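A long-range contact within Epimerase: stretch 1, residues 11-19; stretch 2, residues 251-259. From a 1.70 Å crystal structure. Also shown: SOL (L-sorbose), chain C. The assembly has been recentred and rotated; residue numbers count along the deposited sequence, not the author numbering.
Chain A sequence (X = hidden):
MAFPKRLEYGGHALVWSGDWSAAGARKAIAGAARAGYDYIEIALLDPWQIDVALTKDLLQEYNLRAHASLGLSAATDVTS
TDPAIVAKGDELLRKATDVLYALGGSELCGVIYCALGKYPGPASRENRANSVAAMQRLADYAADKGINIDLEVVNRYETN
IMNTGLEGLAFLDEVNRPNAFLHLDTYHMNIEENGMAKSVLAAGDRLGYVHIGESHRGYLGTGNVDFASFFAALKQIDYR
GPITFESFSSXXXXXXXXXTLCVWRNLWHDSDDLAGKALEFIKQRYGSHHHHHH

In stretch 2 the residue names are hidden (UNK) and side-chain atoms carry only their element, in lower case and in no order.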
# COMPACT_ATOMS: atom_id res chain seq x y z
N GLY A 11 -0.17 -20.63 -10.45
CA GLY A 11 -1.04 -20.11 -9.39
C GLY A 11 -0.32 -20.14 -8.06
O GLY A 11 0.36 -21.13 -7.77
N HIS A 12 -0.42 -19.06 -7.29
CA HIS A 12 0.11 -18.99 -5.91
C HIS A 12 -0.72 -19.90 -5.02
O HIS A 12 -1.94 -19.94 -5.20
CB HIS A 12 0.12 -17.53 -5.45
CG HIS A 12 0.87 -17.32 -4.18
ND1 HIS A 12 0.26 -17.42 -2.96
CD2 HIS A 12 2.16 -17.01 -3.95
CE1 HIS A 12 1.15 -17.19 -2.01
NE2 HIS A 12 2.32 -16.92 -2.60
N ALA A 13 -0.07 -20.62 -4.09
CA ALA A 13 -0.72 -21.63 -3.23
C ALA A 13 -1.91 -21.02 -2.47
O ALA A 13 -2.91 -21.75 -2.28
CB ALA A 13 0.30 -22.21 -2.28
N LEU A 14 -1.83 -19.74 -2.09
CA LEU A 14 -2.83 -19.09 -1.20
C LEU A 14 -4.14 -18.84 -1.95
O LEU A 14 -5.11 -18.35 -1.32
CB LEU A 14 -2.26 -17.77 -0.68
CG LEU A 14 -1.76 -17.79 0.76
CD1 LEU A 14 -2.93 -17.82 1.73
CD2 LEU A 14 -0.83 -18.97 0.99
N VAL A 15 -4.18 -19.13 -3.25
CA VAL A 15 -5.45 -19.12 -4.02
C VAL A 15 -6.31 -20.29 -3.51
O VAL A 15 -7.54 -20.15 -3.55
CB VAL A 15 -5.20 -19.18 -5.53
CG1 VAL A 15 -6.46 -19.52 -6.30
CG2 VAL A 15 -4.62 -17.86 -6.02
N TRP A 16 -5.67 -21.35 -2.99
CA TRP A 16 -6.36 -22.62 -2.65
C TRP A 16 -6.22 -22.99 -1.17
O TRP A 16 -7.21 -23.51 -0.63
CB TRP A 16 -5.86 -23.76 -3.54
CG TRP A 16 -6.23 -23.62 -4.99
CD1 TRP A 16 -7.42 -23.97 -5.57
CD2 TRP A 16 -5.38 -23.15 -6.04
NE1 TRP A 16 -7.36 -23.72 -6.92
CE2 TRP A 16 -6.13 -23.23 -7.24
CE3 TRP A 16 -4.06 -22.68 -6.09
CZ2 TRP A 16 -5.60 -22.82 -8.46
CZ3 TRP A 16 -3.55 -22.28 -7.31
CH2 TRP A 16 -4.31 -22.37 -8.47
N SER A 17 -5.04 -22.82 -0.57
CA SER A 17 -4.71 -23.36 0.77
C SER A 17 -3.92 -22.35 1.59
O SER A 17 -2.97 -21.78 1.06
CB SER A 17 -3.95 -24.65 0.67
OG SER A 17 -4.74 -25.65 0.05
N GLY A 18 -4.27 -22.18 2.87
CA GLY A 18 -3.57 -21.30 3.82
C GLY A 18 -2.41 -22.01 4.51
O GLY A 18 -1.59 -21.32 5.14
N ASP A 19 -2.34 -23.33 4.41
CA ASP A 19 -1.27 -24.15 5.03
C ASP A 19 -0.78 -25.14 3.97
O ASP A 19 -1.52 -25.39 3.00
CB ASP A 19 -1.76 -24.88 6.28
CG ASP A 19 -2.76 -25.98 5.98
OD1 ASP A 19 -2.79 -26.45 4.82
OD2 ASP A 19 -3.50 -26.36 6.91
N UNK A 251 -11.06 -15.35 2.96
CA UNK A 251 -11.60 -16.72 2.73
C UNK A 251 -10.53 -17.78 3.06
O UNK A 251 -10.87 -18.82 3.66
o UNK A 251 -14.62 -17.41 2.10
c UNK A 251 -12.70 -18.23 1.00
c UNK A 251 -12.06 -16.88 1.28
c UNK A 251 -14.05 -18.42 1.66
o UNK A 251 -14.53 -19.58 1.73
N UNK A 252 -9.28 -17.54 2.64
CA UNK A 252 -8.14 -18.49 2.80
C UNK A 252 -7.02 -17.75 3.52
O UNK A 252 -6.44 -16.82 2.90
c UNK A 252 -6.55 -20.07 1.65
c UNK A 252 -8.83 -19.65 0.62
c UNK A 252 -9.29 -21.01 1.09
c UNK A 252 -7.68 -19.06 1.44
N UNK A 253 -6.74 -18.14 4.77
CA UNK A 253 -5.83 -17.41 5.70
C UNK A 253 -4.60 -18.28 5.98
O UNK A 253 -4.77 -19.44 6.41
c UNK A 253 -6.56 -17.03 7.01
c UNK A 253 -5.63 -16.29 7.96
c UNK A 253 -7.81 -16.21 6.74
N UNK A 254 -3.42 -17.73 5.73
CA UNK A 254 -2.12 -18.26 6.24
C UNK A 254 -1.78 -17.44 7.47
O UNK A 254 -1.41 -16.27 7.35
c UNK A 254 0.34 -18.70 5.64
o UNK A 254 0.73 -18.38 6.79
c UNK A 254 -1.03 -18.22 5.17
o UNK A 254 1.03 -19.39 4.85
N UNK A 255 -1.93 -18.02 8.69
CA UNK A 255 -1.81 -17.29 9.94
C UNK A 255 -0.77 -16.15 9.92
O UNK A 255 -1.10 -15.07 10.37
c UNK A 255 -2.26 -19.44 8.91
c UNK A 255 -2.21 -19.59 10.42
c UNK A 255 -1.39 -18.41 10.90
N UNK A 256 0.42 -16.41 9.38
CA UNK A 256 1.51 -15.40 9.30
C UNK A 256 1.26 -14.46 8.11
O UNK A 256 0.96 -13.25 8.36
c UNK A 256 6.33 -15.79 8.45
n UNK A 256 7.54 -16.46 8.97
c UNK A 256 5.34 -15.47 9.55
c UNK A 256 4.01 -15.04 9.00
c UNK A 256 2.89 -16.05 9.17
N UNK A 257 1.40 -14.97 6.88
CA UNK A 257 1.48 -14.18 5.62
C UNK A 257 0.26 -13.26 5.50
O UNK A 257 0.44 -12.09 5.14
c UNK A 257 1.77 -14.46 3.05
c UNK A 257 1.57 -15.13 4.41
c UNK A 257 1.82 -15.51 1.93
c UNK A 257 3.03 -13.61 3.02
N UNK A 258 -0.95 -13.75 5.80
CA UNK A 258 -2.21 -13.02 5.54
C UNK A 258 -2.25 -11.73 6.37
O UNK A 258 -2.69 -10.68 5.84
o UNK A 258 -3.48 -14.90 4.76
c UNK A 258 -3.41 -13.89 5.77
N UNK A 259 -1.78 -11.78 7.62
CA UNK A 259 -1.80 -10.61 8.54
C UNK A 259 -0.66 -9.66 8.16
O UNK A 259 -0.87 -8.43 8.21
c UNK A 259 -1.81 -11.05 10.00
n UNK A 259 -3.12 -12.69 11.19
o UNK A 259 -4.19 -11.20 9.91
c UNK A 259 -3.15 -11.66 10.37
C1 SOL C . 3.77 -10.03 -1.25
O1 SOL C . 2.98 -8.86 -1.27
C2 SOL C . 3.85 -10.68 -2.59
O2 SOL C . 3.61 -10.04 -3.60
C3 SOL C . 4.16 -12.17 -2.66
O3 SOL C . 4.62 -12.52 -3.94
C4 SOL C . 5.18 -12.57 -1.60
O4 SOL C . 6.40 -11.86 -1.82
C5 SOL C . 5.49 -14.07 -1.58
O5 SOL C . 6.57 -14.32 -0.69
C6 SOL C . 4.31 -14.92 -1.17
O6 SOL C . 4.65 -16.31 -1.22
O HOH W 1 -5.96 -15.93 0.23

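Position 251 carries three side-chain carbons in an unbranched run, the third bearing two oxygens; the group is exposed and does not touch stretch 1. That is a carboxylate one methylene longer than aspartate's, so the residue is Glu251.

Position 252 has four carbons, forked at the first, with one arm two carbons long. Its CA-to-CB bond points toward stretch 1, where the fork's short arm lies near Gly18 N and Leu14 O and the end of the long arm approaches Trp16 O. A fork at CB with unequal arms identifies Ile252. Its CG2 is 3.3 Å from Gly18 N and 3.7 Å from Leu14 O, and its CD1 is 3.7 Å from Trp16 O. The side chain therefore packs largely against backbone, with one apolar contact, CG2 to Leu14 CD1 at 4.3 Å.

Position 253 shows one carbon carrying two more, all carbon. CA-to-CB points away from stretch 1, and it is the backbone O that makes contact, with Gly18 CA. The symmetric fork at CB means Val253. Gly18 CA lies 3.4 Å from Val253 O, a CA-H...O contact with an angle of 151° at the hydrogen.

Position 254 has two carbons, the second carrying two oxygens. CB points toward stretch 1 and sits 3.2 Å from Gly18 O and 4.0 Å from Leu14 CD1. Two oxygens on the second carbon make a short carboxylate, hence Asp254. OD2 comes within 3.3 Å of Gly18 O, but both are acceptors, so no hydrogen bond joins them.

At position 255 three carbons close a ring onto the backbone N, and a ring carbon bonded to that N makes a peripheral contact with Gly18 O. The ring defines Pro255, with CD 4.3 Å from Gly18 O.

Position 256 is a row of four carbons ending in nitrogen, out of reach of stretch 1: Lys256. Its backbone N donates to Asp254 OD1 at 3.3 Å.

Position 257 has four carbons, forked at the second; one terminal carbon lies at the edge of the His12 ring, near its plane, and also near Leu14. This is Leu257, with CD2 4.3 Å from His12 CE1 and 4.4 Å from Leu14 CG. Its N makes a weak hydrogen bond to Asp254 OD1 at 3.5 Å.

Position 258 has one carbon and one oxygen, the oxygen near Leu14 CD1: Ser258. OG lies 4.2 Å from Leu14 CD1 and accepts from Asp254 N at 3.0 Å.

Position 259 has two carbons, the second carrying one oxygen and one nitrogen, an amide without contact to stretch 1: Asn259.

No direct hydrogen bond spans the contact, which buries 359 Å². Leu14 reaches Ile252, Asp254, Leu257 and Ser258, while Gly18 allows close backbone approach: an ideal CB there would fall 2.0 Å from Val253 O. A second CA-H...O contact, Asp254 CA to Gly18 O at 3.3 Å, complements the first. Water 1 lies 3.0 Å from Leu14 O and 2.9 Å from Ile252 O, within hydrogen-bonding geometry of both. On stretch 1, Leu14 N donates to His12 ND1 at 3.2 Å, and His12 NE2 hydrogen-bonds L-sorbose O6 at 2.8 Å, so the residue touched by Leu257 also meets the sugar.

Stretch 2 251-259: EIVDPKLSN
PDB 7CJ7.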